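PDB 6IAQ: dihydrodipicolinate reductase N-terminus domain-containing protein, which probably catalyses the NADP(H)-dependent asymmetric reductive amination of ketones to amines. Local coordinates for residues 86-94 with 117-127; 145-153 with 207-215. All coordinates share one frame; numbering follows the deposited sequence.

Contact 1 lies in the Rossmann-type NADP-binding domain, where helices 86-98 and 118-130 run side by side along the parallel sheet. Contact 2 joins helices 141-153 and 203-215 next to the mixed sheet. The two follow one another along the chain, and strand 134-137 leads from the first helix pair to helix 141-153. Their centres are 23 Å apart and their nearest atoms about 7 Å apart, without touching. Each has a link to the cofactor: Q92, on helix 86-98 but not facing helix 118-130, touches NADP, while in contact 2 the W145 side chain comes within about 6 Å of it. At contact 2 D214 also reaches the second subunit.

Contact 1 (86-94 with 117-127); sequences LTDAVEQLR and SPELSAELDAL
L86, V90 and R94 face L120, E123 and L124 across two neighbouring helices of the Rossmann-type nucleotide-binding domain. The helices run nearly parallel, 13° apart, as expected of successive connections in a parallel alpha/beta sheet, where strand 102-105 lies between them in sequence; their axes come within 10.4 Å. Knobs-into-holes packing joins them: L120 sits among L86, T87, V90 and R94, and one turn on L124 sits among L86, V90, L93 and R94. L86 slides past both leucines in antiparallel fashion. Its CD1 branch meets L124 CD1 at 3.9 Å, while its CD2 branch lies over the start of the other helix, 3.6 Å from S117 CB. V90 turns CG2, the methyl anti to its backbone N, between the two knobs, 4.0 Å from L120 CD2; it crosses L120 almost perpendicularly. L93 likewise stands at about a right angle to L124, whose CD2 rests 4.0 Å from L93 CB. Further along, L127 CD2 lies against the R94 carbonyl oxygen. Polar groups border this apolar seam. The R94 chain, bent at its second and third torsions, brings the guanidinium edge to E123 in a salt bridge. Guanidinium and carboxylate are nearly coplanar, 5° apart, though the modelled NH1 to OE2 separation is too short to be taken literally. At the other end S117 OG bonds to E109, whose carboxylate also receives the backbone N of L86, so one acidic residue ties both helix starts together. S117 O accepts from S121 N and from S121 OG; the hydroxyl stands above the carbonyl plane, 2.7 Å from S117 O.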
ATOM      1  N   LEU A  86     -23.095   2.672 -13.583  1.00 31.73           N
ATOM      2  CA  LEU A  86     -23.417   1.387 -14.273  1.00 34.97           C
ATOM      3  C   LEU A  86     -24.689   1.545 -15.134  1.00 38.96           C
ATOM      4  O   LEU A  86     -24.798   0.881 -16.205  1.00 31.36           O
ATOM      5  CB  LEU A  86     -23.570   0.269 -13.243  1.00 36.16           C
ATOM      6  CG  LEU A  86     -23.123  -1.122 -13.693  1.00 43.12           C
ATOM      7  CD1 LEU A  86     -21.850  -1.092 -14.521  1.00 46.37           C
ATOM      8  CD2 LEU A  86     -22.968  -2.065 -12.520  1.00 43.46           C
ATOM      9  N   THR A  87     -25.608   2.386 -14.679  1.00 32.96           N
ATOM     10  CA  THR A  87     -26.864   2.754 -15.375  1.00 41.69           C
ATOM     11  C   THR A  87     -26.515   3.233 -16.796  1.00 39.16           C
ATOM     12  O   THR A  87     -27.234   2.881 -17.713  1.00 39.82           O
ATOM     13  CB  THR A  87     -27.626   3.747 -14.483  1.00 42.11           C
ATOM     14  OG1 THR A  87     -29.001   3.456 -14.647  1.00 51.98           O
ATOM     15  CG2 THR A  87     -27.339   5.205 -14.764  1.00 40.00           C
ATOM     16  N   ASP A  88     -25.408   3.956 -16.969  1.00 33.08           N
ATOM     17  CA  ASP A  88     -24.876   4.381 -18.279  1.00 33.73           C
ATOM     18  C   ASP A  88     -23.891   3.329 -18.801  1.00 34.26           C
ATOM     19  O   ASP A  88     -24.024   2.913 -19.973  1.00 30.86           O
ATOM     20  CB  ASP A  88     -24.246   5.776 -18.172  1.00 34.07           C
ATOM     21  CG  ASP A  88     -25.196   6.800 -17.592  1.00 38.48           C
ATOM     22  OD1 ASP A  88     -26.372   6.777 -17.992  1.00 45.86           O
ATOM     23  OD2 ASP A  88     -24.766   7.584 -16.701  1.00 39.01           O
ATOM     24  N   ALA A  89     -22.943   2.892 -17.964  1.00 33.38           N
ATOM     25  CA  ALA A  89     -21.749   2.115 -18.378  1.00 30.98           C
ATOM     26  C   ALA A  89     -22.162   0.709 -18.855  1.00 27.57           C
ATOM     27  O   ALA A  89     -21.410   0.085 -19.615  1.00 30.01           O
ATOM     28  CB  ALA A  89     -20.774   2.035 -17.220  1.00 32.23           C
ATOM     29  N   VAL A  90     -23.278   0.196 -18.383  1.00 28.99           N
ATOM     30  CA  VAL A  90     -23.776  -1.154 -18.790  1.00 35.49           C
ATOM     31  C   VAL A  90     -23.869  -1.238 -20.319  1.00 36.58           C
ATOM     32  O   VAL A  90     -23.571  -2.319 -20.872  1.00 36.91           O
ATOM     33  CB  VAL A  90     -25.103  -1.511 -18.105  1.00 39.35           C
ATOM     34  CG1 VAL A  90     -26.264  -0.654 -18.625  1.00 40.82           C
ATOM     35  CG2 VAL A  90     -25.387  -3.007 -18.233  1.00 40.37           C
ATOM     36  N   GLU A  91     -24.191  -0.140 -21.004  1.00 38.64           N
ATOM     37  CA  GLU A  91     -24.295  -0.142 -22.487  1.00 38.79           C
ATOM     38  C   GLU A  91     -22.936  -0.536 -23.093  1.00 41.61           C
ATOM     39  O   GLU A  91     -22.926  -1.468 -23.932  1.00 38.21           O
ATOM     40  CB  GLU A  91     -24.786   1.220 -22.988  1.00 41.76           C
ATOM     41  CG  GLU A  91     -25.098   1.220 -24.466  1.00 51.37           C
ATOM     42  CD  GLU A  91     -25.308   2.602 -25.048  1.00 56.21           C
ATOM     43  OE1 GLU A  91     -26.064   3.387 -24.440  1.00 58.62           O
ATOM     44  OE2 GLU A  91     -24.663   2.901 -26.065  1.00 60.20           O
ATOM     45  N   GLN A  92     -21.826   0.101 -22.689  1.00 30.48           N
ATOM     46  CA  GLN A  92     -20.485  -0.203 -23.247  1.00 32.01           C
ATOM     47  C   GLN A  92     -20.004  -1.563 -22.725  1.00 35.32           C
ATOM     48  O   GLN A  92     -19.376  -2.309 -23.517  1.00 33.50           O
ATOM     49  CB  GLN A  92     -19.477   0.903 -22.937  1.00 32.87           C
ATOM     50  CG  GLN A  92     -19.839   2.232 -23.574  1.00 32.60           C
ATOM     51  CD  GLN A  92     -20.938   2.982 -22.882  1.00 34.78           C
ATOM     52  OE1 GLN A  92     -21.007   3.027 -21.655  1.00 31.61           O
ATOM     53  NE2 GLN A  92     -21.797   3.620 -23.672  1.00 34.97           N
ATOM     54  N   LEU A  93     -20.278  -1.880 -21.454  1.00 33.37           N
ATOM     55  CA  LEU A  93     -19.751  -3.122 -20.830  1.00 34.41           C
ATOM     56  C   LEU A  93     -20.478  -4.341 -21.444  1.00 35.76           C
ATOM     57  O   LEU A  93     -19.807  -5.389 -21.598  1.00 40.78           O
ATOM     58  CB  LEU A  93     -19.885  -3.042 -19.301  1.00 32.74           C
ATOM     59  CG  LEU A  93     -18.987  -1.998 -18.617  1.00 32.11           C
ATOM     60  CD1 LEU A  93     -19.325  -1.789 -17.154  1.00 32.18           C
ATOM     61  CD2 LEU A  93     -17.541  -2.399 -18.728  1.00 34.32           C
ATOM     62  N   ARG A  94     -21.770  -4.219 -21.797  1.00 34.85           N
ATOM     63  CA  ARG A  94     -22.528  -5.304 -22.489  1.00 33.84           C
ATOM     64  C   ARG A  94     -21.851  -5.627 -23.831  1.00 34.83           C
ATOM     65  O   ARG A  94     -21.625  -6.818 -24.132  1.00 26.38           O
ATOM     66  CB  ARG A  94     -23.991  -4.952 -22.732  1.00 36.99           C
ATOM     67  CG  ARG A  94     -24.776  -4.729 -21.443  1.00 45.89           C
ATOM     68  CD  ARG A  94     -26.207  -5.241 -21.338  1.00 43.39           C
ATOM     69  NE  ARG A  94     -27.130  -4.123 -21.298  1.00 50.29           N
ATOM     70  CZ  ARG A  94     -28.068  -3.903 -20.373  1.00 45.69           C
ATOM     71  NH1 ARG A  94     -28.250  -4.728 -19.354  1.00 47.19           N
ATOM     72  NH2 ARG A  94     -28.778  -2.794 -20.429  1.00 51.21           N
ATOM     73  N   SER A 117     -25.455  -1.396  -7.551  1.00 41.05           N
ATOM     74  CA  SER A 117     -26.099  -1.838  -8.821  1.00 41.34           C
ATOM     75  C   SER A 117     -26.090  -3.365  -8.890  1.00 35.72           C
ATOM     76  O   SER A 117     -25.400  -3.969  -9.721  1.00 40.79           O
ATOM     77  CB  SER A 117     -25.409  -1.214 -10.008  1.00 41.33           C
ATOM     78  OG  SER A 117     -25.743   0.159 -10.140  1.00 34.24           O
ATOM     79  N   PRO A 118     -26.793  -4.033  -7.954  1.00 37.10           N
ATOM     80  CA  PRO A 118     -26.685  -5.490  -7.817  1.00 38.01           C
ATOM     81  C   PRO A 118     -27.182  -6.266  -9.057  1.00 37.23           C
ATOM     82  O   PRO A 118     -26.518  -7.232  -9.445  1.00 33.43           O
ATOM     83  CB  PRO A 118     -27.532  -5.814  -6.578  1.00 40.46           C
ATOM     84  CG  PRO A 118     -28.468  -4.628  -6.411  1.00 35.99           C
ATOM     85  CD  PRO A 118     -27.769  -3.431  -7.024  1.00 34.21           C
ATOM     86  N   GLU A 119     -28.278  -5.817  -9.685  1.00 39.44           N
ATOM     87  CA  GLU A 119     -28.906  -6.508 -10.853  1.00 33.31           C
ATOM     88  C   GLU A 119     -27.968  -6.402 -12.066  1.00 36.08           C
ATOM     89  O   GLU A 119     -27.629  -7.462 -12.669  1.00 33.95           O
ATOM     90  CB  GLU A 119     -30.288  -5.933 -11.162  1.00 35.86           C
ATOM     91  N   LEU A 120     -27.517  -5.181 -12.381  1.00 40.11           N
ATOM     92  CA  LEU A 120     -26.607  -4.908 -13.516  1.00 38.36           C
ATOM     93  C   LEU A 120     -25.282  -5.628 -13.269  1.00 35.91           C
ATOM     94  O   LEU A 120     -24.701  -6.146 -14.243  1.00 35.59           O
ATOM     95  CB  LEU A 120     -26.436  -3.394 -13.705  1.00 40.26           C
ATOM     96  CG  LEU A 120     -27.714  -2.635 -14.080  1.00 44.11           C
ATOM     97  CD1 LEU A 120     -27.504  -1.123 -14.061  1.00 42.18           C
ATOM     98  CD2 LEU A 120     -28.232  -3.095 -15.437  1.00 43.63           C
ATOM     99  N   SER A 121     -24.807  -5.667 -12.020  1.00 37.27           N
ATOM    100  CA  SER A 121     -23.558  -6.384 -11.662  1.00 35.28           C
ATOM    101  C   SER A 121     -23.716  -7.891 -11.952  1.00 31.37           C
ATOM    102  O   SER A 121     -22.828  -8.481 -12.633  1.00 33.95           O
ATOM    103  CB  SER A 121     -23.137  -6.092 -10.233  1.00 33.51           C
ATOM    104  OG  SER A 121     -22.778  -4.708 -10.069  1.00 31.81           O
ATOM    105  N   ALA A 122     -24.788  -8.507 -11.459  1.00 34.25           N
ATOM    106  CA  ALA A 122     -25.036  -9.964 -11.664  1.00 35.23           C
ATOM    107  C   ALA A 122     -25.104 -10.297 -13.170  1.00 34.54           C
ATOM    108  O   ALA A 122     -24.455 -11.276 -13.629  1.00 32.60           O
ATOM    109  CB  ALA A 122     -26.287 -10.378 -10.942  1.00 37.67           C
ATOM    110  N   GLU A 123     -25.828  -9.460 -13.918  1.00 38.96           N
ATOM    111  CA  GLU A 123     -26.048  -9.603 -15.381  1.00 38.80           C
ATOM    112  C   GLU A 123     -24.674  -9.622 -16.069  1.00 42.74           C
ATOM    113  O   GLU A 123     -24.366 -10.579 -16.864  1.00 34.85           O
ATOM    114  CB  GLU A 123     -26.831  -8.384 -15.886  1.00 47.66           C
ATOM    115  CG  GLU A 123     -27.970  -8.586 -16.872  1.00 57.00           C
ATOM    116  CD  GLU A 123     -28.328  -7.249 -17.540  1.00 59.13           C
ATOM    117  OE1 GLU A 123     -29.148  -6.489 -16.953  1.00 49.28           O
ATOM    118  OE2 GLU A 123     -27.749  -6.956 -18.615  1.00 54.01           O
ATOM    119  N   LEU A 124     -23.855  -8.592 -15.787  1.00 36.47           N
ATOM    120  CA  LEU A 124     -22.569  -8.377 -16.500  1.00 37.93           C
ATOM    121  C   LEU A 124     -21.597  -9.483 -16.116  1.00 33.03           C
ATOM    122  O   LEU A 124     -20.828  -9.931 -16.999  1.00 35.91           O
ATOM    123  CB  LEU A 124     -21.999  -6.998 -16.151  1.00 37.62           C
ATOM    124  CG  LEU A 124     -22.648  -5.810 -16.867  1.00 35.72           C
ATOM    125  CD1 LEU A 124     -22.075  -4.512 -16.334  1.00 34.69           C
ATOM    126  CD2 LEU A 124     -22.434  -5.919 -18.376  1.00 34.76           C
ATOM    127  N   ASP A 125     -21.601  -9.878 -14.845  1.00 32.39           N
ATOM    128  CA  ASP A 125     -20.693 -10.941 -14.347  1.00 34.96           C
ATOM    129  C   ASP A 125     -21.008 -12.265 -15.084  1.00 34.65           C
ATOM    130  O   ASP A 125     -20.045 -12.944 -15.524  1.00 34.96           O
ATOM    131  CB  ASP A 125     -20.803 -11.067 -12.828  1.00 36.84           C
ATOM    132  CG  ASP A 125     -19.838 -12.072 -12.230  1.00 35.15           C
ATOM    133  OD1 ASP A 125     -18.636 -11.982 -12.505  1.00 30.76           O
ATOM    134  OD2 ASP A 125     -20.296 -12.947 -11.508  1.00 42.35           O
ATOM    135  N   ALA A 126     -22.287 -12.622 -15.203  1.00 33.20           N
ATOM    136  CA  ALA A 126     -22.754 -13.860 -15.899  1.00 33.49           C
ATOM    137  C   ALA A 126     -22.340 -13.832 -17.377  1.00 35.93           C
ATOM    138  O   ALA A 126     -21.789 -14.836 -17.872  1.00 31.71           O
ATOM    139  CB  ALA A 126     -24.245 -14.012 -15.775  1.00 30.60           C
ATOM    140  N   LEU A 127     -22.589 -12.709 -18.062  1.00 32.69           N
ATOM    141  CA  LEU A 127     -22.281 -12.551 -19.500  1.00 33.73           C
ATOM    142  C   LEU A 127     -20.766 -12.695 -19.715  1.00 39.50           C
ATOM    143  O   LEU A 127     -20.341 -13.457 -20.640  1.00 32.79           O
ATOM    144  CB  LEU A 127     -22.792 -11.182 -19.966  1.00 37.22           C
ATOM    145  CG  LEU A 127     -22.483 -10.841 -21.424  1.00 40.08           C
ATOM    146  CD1 LEU A 127     -23.061 -11.861 -22.412  1.00 38.93           C
ATOM    147  CD2 LEU A 127     -22.991  -9.447 -21.759  1.00 40.51           C
TER

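Contact 2 (145-153 with 207-215); sequences WVNMIALLM and VLDALVADT
A buried helix-helix contact beside the mixed sheet of the C-terminal domain brings W145, V146 and A150 of helix 141-153 against V207, L211 and D214 of helix 203-215. The segment axes approach to 9.5 Å and cross at -39°. L211 is the central wedge: with CG beside its backbone N (chi1 -75°), it sends its two methyls to different neighbours. CD2 lies 3.5 Å from V146 O, and CD1 reaches I149 CG2 at 4.1 Å. One turn earlier, V207 crosses the W145 side chain at about a right angle. V207 CG2 approaches the indole obliquely, 3.7 Å from W145 CE3, while V207 CG1 comes within 3.4 Å of W145 O, a carbonyl oxygen buried here with no polar partner in the model, at the wider pi-type turn of 145-147. The indole makes edge-to-face contacts with F268 of strand 265-273 and with Y140, just before the helix. Both helices lie on the mixed sheet, 141-153 through I149 on W285 and 203-215 through V212 on I258. V146 CG1 meets the methyl of A210. Farther along, D214 OD2 lies 3.6 Å from A150 CB. The D214 carboxylate forms salt bridges, through OD2 to R332 and OD1 to R334 of the second subunit, placing this end of the contact at the dimer interface. M153, bent at chi3 (61°), curls CE onto T215, 3.4 Å from T215 OG1. That hydroxyl donates to L211 O, which takes T215 N from the opposite face of its plane.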
ATOM      1  N   TRP A 145      -7.482   5.173  -2.574  1.00 25.19           N
ATOM      2  CA  TRP A 145      -8.687   5.133  -1.711  1.00 26.90           C
ATOM      3  C   TRP A 145      -9.017   3.697  -1.277  1.00 25.70           C
ATOM      4  O   TRP A 145      -9.828   3.574  -0.344  1.00 29.02           O
ATOM      5  CB  TRP A 145      -9.896   5.817  -2.360  1.00 26.40           C
ATOM      6  CG  TRP A 145      -9.723   7.270  -2.646  1.00 25.57           C
ATOM      7  CD1 TRP A 145      -8.784   8.111  -2.119  1.00 27.75           C
ATOM      8  CD2 TRP A 145     -10.539   8.074  -3.509  1.00 26.59           C
ATOM      9  NE1 TRP A 145      -8.959   9.383  -2.596  1.00 26.40           N
ATOM     10  CE2 TRP A 145     -10.011   9.387  -3.476  1.00 25.64           C
ATOM     11  CE3 TRP A 145     -11.609   7.800  -4.372  1.00 26.71           C
ATOM     12  CZ2 TRP A 145     -10.524  10.421  -4.265  1.00 23.67           C
ATOM     13  CZ3 TRP A 145     -12.154   8.836  -5.110  1.00 26.08           C
ATOM     14  CH2 TRP A 145     -11.608  10.125  -5.072  1.00 26.48           C
ATOM     15  N   VAL A 146      -8.444   2.669  -1.900  1.00 26.96           N
ATOM     16  CA  VAL A 146      -8.793   1.265  -1.557  1.00 27.83           C
ATOM     17  C   VAL A 146      -7.559   0.479  -1.108  1.00 26.16           C
ATOM     18  O   VAL A 146      -7.452   0.236   0.111  1.00 31.22           O
ATOM     19  CB  VAL A 146      -9.533   0.570  -2.711  1.00 28.59           C
ATOM     20  CG1 VAL A 146      -9.865  -0.873  -2.359  1.00 27.96           C
ATOM     21  CG2 VAL A 146     -10.767   1.351  -3.150  1.00 31.20           C
ATOM     22  N   ASN A 147      -6.673   0.064  -2.018  1.00 25.47           N
ATOM     23  CA  ASN A 147      -5.617  -0.927  -1.710  1.00 26.07           C
ATOM     24  C   ASN A 147      -4.569  -0.364  -0.701  1.00 30.02           C
ATOM     25  O   ASN A 147      -4.112  -1.141   0.183  1.00 25.41           O
ATOM     26  CB  ASN A 147      -4.967  -1.466  -2.976  1.00 27.18           C
ATOM     27  CG  ASN A 147      -5.873  -2.480  -3.683  1.00 34.24           C
ATOM     28  OD1 ASN A 147      -6.157  -3.524  -3.131  1.00 31.17           O
ATOM     29  ND2 ASN A 147      -6.380  -2.187  -4.872  1.00 24.64           N
ATOM     30  N   MET A 148      -4.163   0.903  -0.822  1.00 26.53           N
ATOM     31  CA  MET A 148      -3.171   1.496   0.110  1.00 27.98           C
ATOM     32  C   MET A 148      -3.826   1.711   1.479  1.00 25.14           C
ATOM     33  O   MET A 148      -3.122   1.613   2.515  1.00 27.27           O
ATOM     34  CB  MET A 148      -2.654   2.853  -0.393  1.00 26.87           C
ATOM     35  CG  MET A 148      -1.428   3.305   0.408  1.00 29.65           C
ATOM     36  SD  MET A 148      -0.687   4.736  -0.371  1.00 30.87           S
ATOM     37  CE  MET A 148       0.338   3.873  -1.553  1.00 31.09           C
ATOM     38  N   ILE A 149      -5.126   1.984   1.496  1.00 25.75           N
ATOM     39  CA  ILE A 149      -5.869   2.181   2.759  1.00 26.44           C
ATOM     40  C   ILE A 149      -6.041   0.835   3.470  1.00 28.45           C
ATOM     41  O   ILE A 149      -5.778   0.766   4.696  1.00 30.38           O
ATOM     42  CB  ILE A 149      -7.199   2.916   2.546  1.00 27.03           C
ATOM     43  CG1 ILE A 149      -7.019   4.242   1.815  1.00 26.74           C
ATOM     44  CG2 ILE A 149      -7.910   3.118   3.874  1.00 28.90           C
ATOM     45  CD1 ILE A 149      -5.861   5.109   2.321  1.00 25.20           C
ATOM     46  N   ALA A 150      -6.422  -0.215   2.752  1.00 30.08           N
ATOM     47  CA  ALA A 150      -6.494  -1.573   3.331  1.00 29.13           C
ATOM     48  C   ALA A 150      -5.111  -1.993   3.857  1.00 27.59           C
ATOM     49  O   ALA A 150      -5.039  -2.627   4.926  1.00 27.65           O
ATOM     50  CB  ALA A 150      -7.036  -2.549   2.320  1.00 31.13           C
ATOM     51  N   LEU A 151      -4.035  -1.681   3.131  1.00 29.56           N
ATOM     52  CA  LEU A 151      -2.662  -2.012   3.582  1.00 29.91           C
ATOM     53  C   LEU A 151      -2.366  -1.274   4.907  1.00 28.82           C
ATOM     54  O   LEU A 151      -1.835  -1.898   5.840  1.00 26.59           O
ATOM     55  CB  LEU A 151      -1.672  -1.657   2.473  1.00 30.03           C
ATOM     56  CG  LEU A 151      -0.193  -1.889   2.799  1.00 28.74           C
ATOM     57  CD1 LEU A 151       0.088  -3.316   3.225  1.00 28.88           C
ATOM     58  CD2 LEU A 151       0.687  -1.546   1.603  1.00 30.24           C
ATOM     59  N   LEU A 152      -2.674   0.017   4.986  1.00 27.81           N
ATOM     60  CA  LEU A 152      -2.456   0.814   6.218  1.00 29.33           C
ATOM     61  C   LEU A 152      -3.242   0.180   7.375  1.00 33.67           C
ATOM     62  O   LEU A 152      -2.684   0.070   8.488  1.00 27.37           O
ATOM     63  CB  LEU A 152      -2.893   2.256   6.000  1.00 28.00           C
ATOM     64  CG  LEU A 152      -2.647   3.197   7.173  1.00 30.43           C
ATOM     65  CD1 LEU A 152      -1.152   3.460   7.285  1.00 32.25           C
ATOM     66  CD2 LEU A 152      -3.423   4.484   7.016  1.00 31.49           C
ATOM     67  N   MET A 153      -4.497  -0.218   7.117  1.00 30.57           N
ATOM     68  CA  MET A 153      -5.365  -0.934   8.102  1.00 32.10           C
ATOM     69  C   MET A 153      -4.676  -2.209   8.611  1.00 28.75           C
ATOM     70  O   MET A 153      -4.852  -2.582   9.789  1.00 28.66           O
ATOM     71  CB  MET A 153      -6.728  -1.265   7.483  1.00 32.55           C
ATOM     72  CG  MET A 153      -7.593  -0.036   7.265  1.00 32.16           C
ATOM     73  SD  MET A 153      -9.046  -0.453   6.244  1.00 32.97           S
ATOM     74  CE  MET A 153      -9.817  -1.677   7.306  1.00 33.25           C
ATOM     75  N   VAL A 207     -16.233   3.294  -2.786  1.00 31.27           N
ATOM     76  CA  VAL A 207     -14.937   3.163  -2.051  1.00 30.59           C
ATOM     77  C   VAL A 207     -15.173   2.392  -0.745  1.00 26.79           C
ATOM     78  O   VAL A 207     -14.454   1.420  -0.491  1.00 29.72           O
ATOM     79  CB  VAL A 207     -14.287   4.539  -1.797  1.00 29.52           C
ATOM     80  CG1 VAL A 207     -13.106   4.429  -0.830  1.00 31.00           C
ATOM     81  CG2 VAL A 207     -13.808   5.144  -3.105  1.00 31.44           C
ATOM     82  N   LEU A 208     -16.124   2.832   0.063  1.00 28.86           N
ATOM     83  CA  LEU A 208     -16.377   2.226   1.395  1.00 34.10           C
ATOM     84  C   LEU A 208     -16.932   0.801   1.242  1.00 32.99           C
ATOM     85  O   LEU A 208     -16.565  -0.052   2.064  1.00 32.38           O
ATOM     86  CB  LEU A 208     -17.297   3.141   2.196  1.00 29.57           C
ATOM     87  CG  LEU A 208     -16.737   4.525   2.507  1.00 33.13           C
ATOM     88  CD1 LEU A 208     -17.621   5.286   3.479  1.00 32.90           C
ATOM     89  CD2 LEU A 208     -15.296   4.455   3.010  1.00 33.61           C
ATOM     90  N   ASP A 209     -17.731   0.514   0.213  1.00 33.78           N
ATOM     91  CA  ASP A 209     -18.240  -0.871  -0.005  1.00 33.61           C
ATOM     92  C   ASP A 209     -17.031  -1.783  -0.216  1.00 32.25           C
ATOM     93  O   ASP A 209     -17.000  -2.882   0.333  1.00 31.14           O
ATOM     94  CB  ASP A 209     -19.214  -0.970  -1.190  1.00 38.45           C
ATOM     95  CG  ASP A 209     -20.587  -0.330  -0.961  1.00 41.56           C
ATOM     96  OD1 ASP A 209     -20.929  -0.054   0.210  1.00 42.37           O
ATOM     97  OD2 ASP A 209     -21.319  -0.112  -1.967  1.00 40.68           O
ATOM     98  N   ALA A 210     -16.040  -1.336  -0.991  1.00 30.66           N
ATOM     99  CA  ALA A 210     -14.813  -2.115  -1.284  1.00 32.59           C
ATOM    100  C   ALA A 210     -14.033  -2.358   0.019  1.00 35.55           C
ATOM    101  O   ALA A 210     -13.589  -3.505   0.223  1.00 32.56           O
ATOM    102  CB  ALA A 210     -13.959  -1.407  -2.308  1.00 30.88           C
ATOM    103  N   LEU A 211     -13.832  -1.324   0.847  1.00 35.66           N
ATOM    104  CA  LEU A 211     -13.009  -1.459   2.083  1.00 34.16           C
ATOM    105  C   LEU A 211     -13.714  -2.413   3.052  1.00 33.64           C
ATOM    106  O   LEU A 211     -13.069  -3.301   3.592  1.00 32.77           O
ATOM    107  CB  LEU A 211     -12.778  -0.076   2.699  1.00 35.16           C
ATOM    108  CG  LEU A 211     -11.764   0.805   1.975  1.00 32.13           C
ATOM    109  CD1 LEU A 211     -11.713   2.167   2.625  1.00 33.98           C
ATOM    110  CD2 LEU A 211     -10.385   0.166   1.962  1.00 33.35           C
ATOM    111  N   VAL A 212     -15.016  -2.236   3.223  1.00 39.90           N
ATOM    112  CA  VAL A 212     -15.851  -3.085   4.124  1.00 37.82           C
ATOM    113  C   VAL A 212     -15.787  -4.542   3.656  1.00 41.06           C
ATOM    114  O   VAL A 212     -15.517  -5.425   4.504  1.00 44.60           O
ATOM    115  CB  VAL A 212     -17.279  -2.537   4.205  1.00 39.34           C
ATOM    116  CG1 VAL A 212     -18.253  -3.533   4.822  1.00 43.14           C
ATOM    117  CG2 VAL A 212     -17.305  -1.207   4.957  1.00 38.60           C
ATOM    118  N   ALA A 213     -15.998  -4.794   2.362  1.00 40.52           N
ATOM    119  CA  ALA A 213     -15.991  -6.158   1.791  1.00 37.83           C
ATOM    120  C   ALA A 213     -14.583  -6.749   1.916  1.00 40.15           C
ATOM    121  O   ALA A 213     -14.461  -7.935   2.317  1.00 37.10           O
ATOM    122  CB  ALA A 213     -16.458  -6.131   0.356  1.00 41.35           C
ATOM    123  N   ASP A 214     -13.542  -5.973   1.593  1.00 32.66           N
ATOM    124  CA  ASP A 214     -12.143  -6.477   1.688  1.00 36.27           C
ATOM    125  C   ASP A 214     -11.824  -6.862   3.147  1.00 34.16           C
ATOM    126  O   ASP A 214     -11.078  -7.811   3.370  1.00 38.19           O
ATOM    127  CB  ASP A 214     -11.126  -5.472   1.151  1.00 30.49           C
ATOM    128  CG  ASP A 214      -9.705  -5.976   1.278  1.00 31.73           C
ATOM    129  OD1 ASP A 214      -9.304  -6.848   0.482  1.00 37.59           O
ATOM    130  OD2 ASP A 214      -9.037  -5.526   2.205  1.00 35.23           O
ATOM    131  N   THR A 215     -12.347  -6.133   4.117  1.00 35.82           N
ATOM    132  CA  THR A 215     -12.033  -6.386   5.544  1.00 39.82           C
ATOM    133  C   THR A 215     -12.880  -7.565   6.048  1.00 43.92           C
ATOM    134  O   THR A 215     -12.574  -8.083   7.129  1.00 42.85           O
ATOM    135  CB  THR A 215     -12.198  -5.114   6.380  1.00 39.34           C
ATOM    136  OG1 THR A 215     -11.524  -4.054   5.675  1.00 36.59           O
ATOM    137  CG2 THR A 215     -11.612  -5.275   7.770  1.00 38.07           C
TER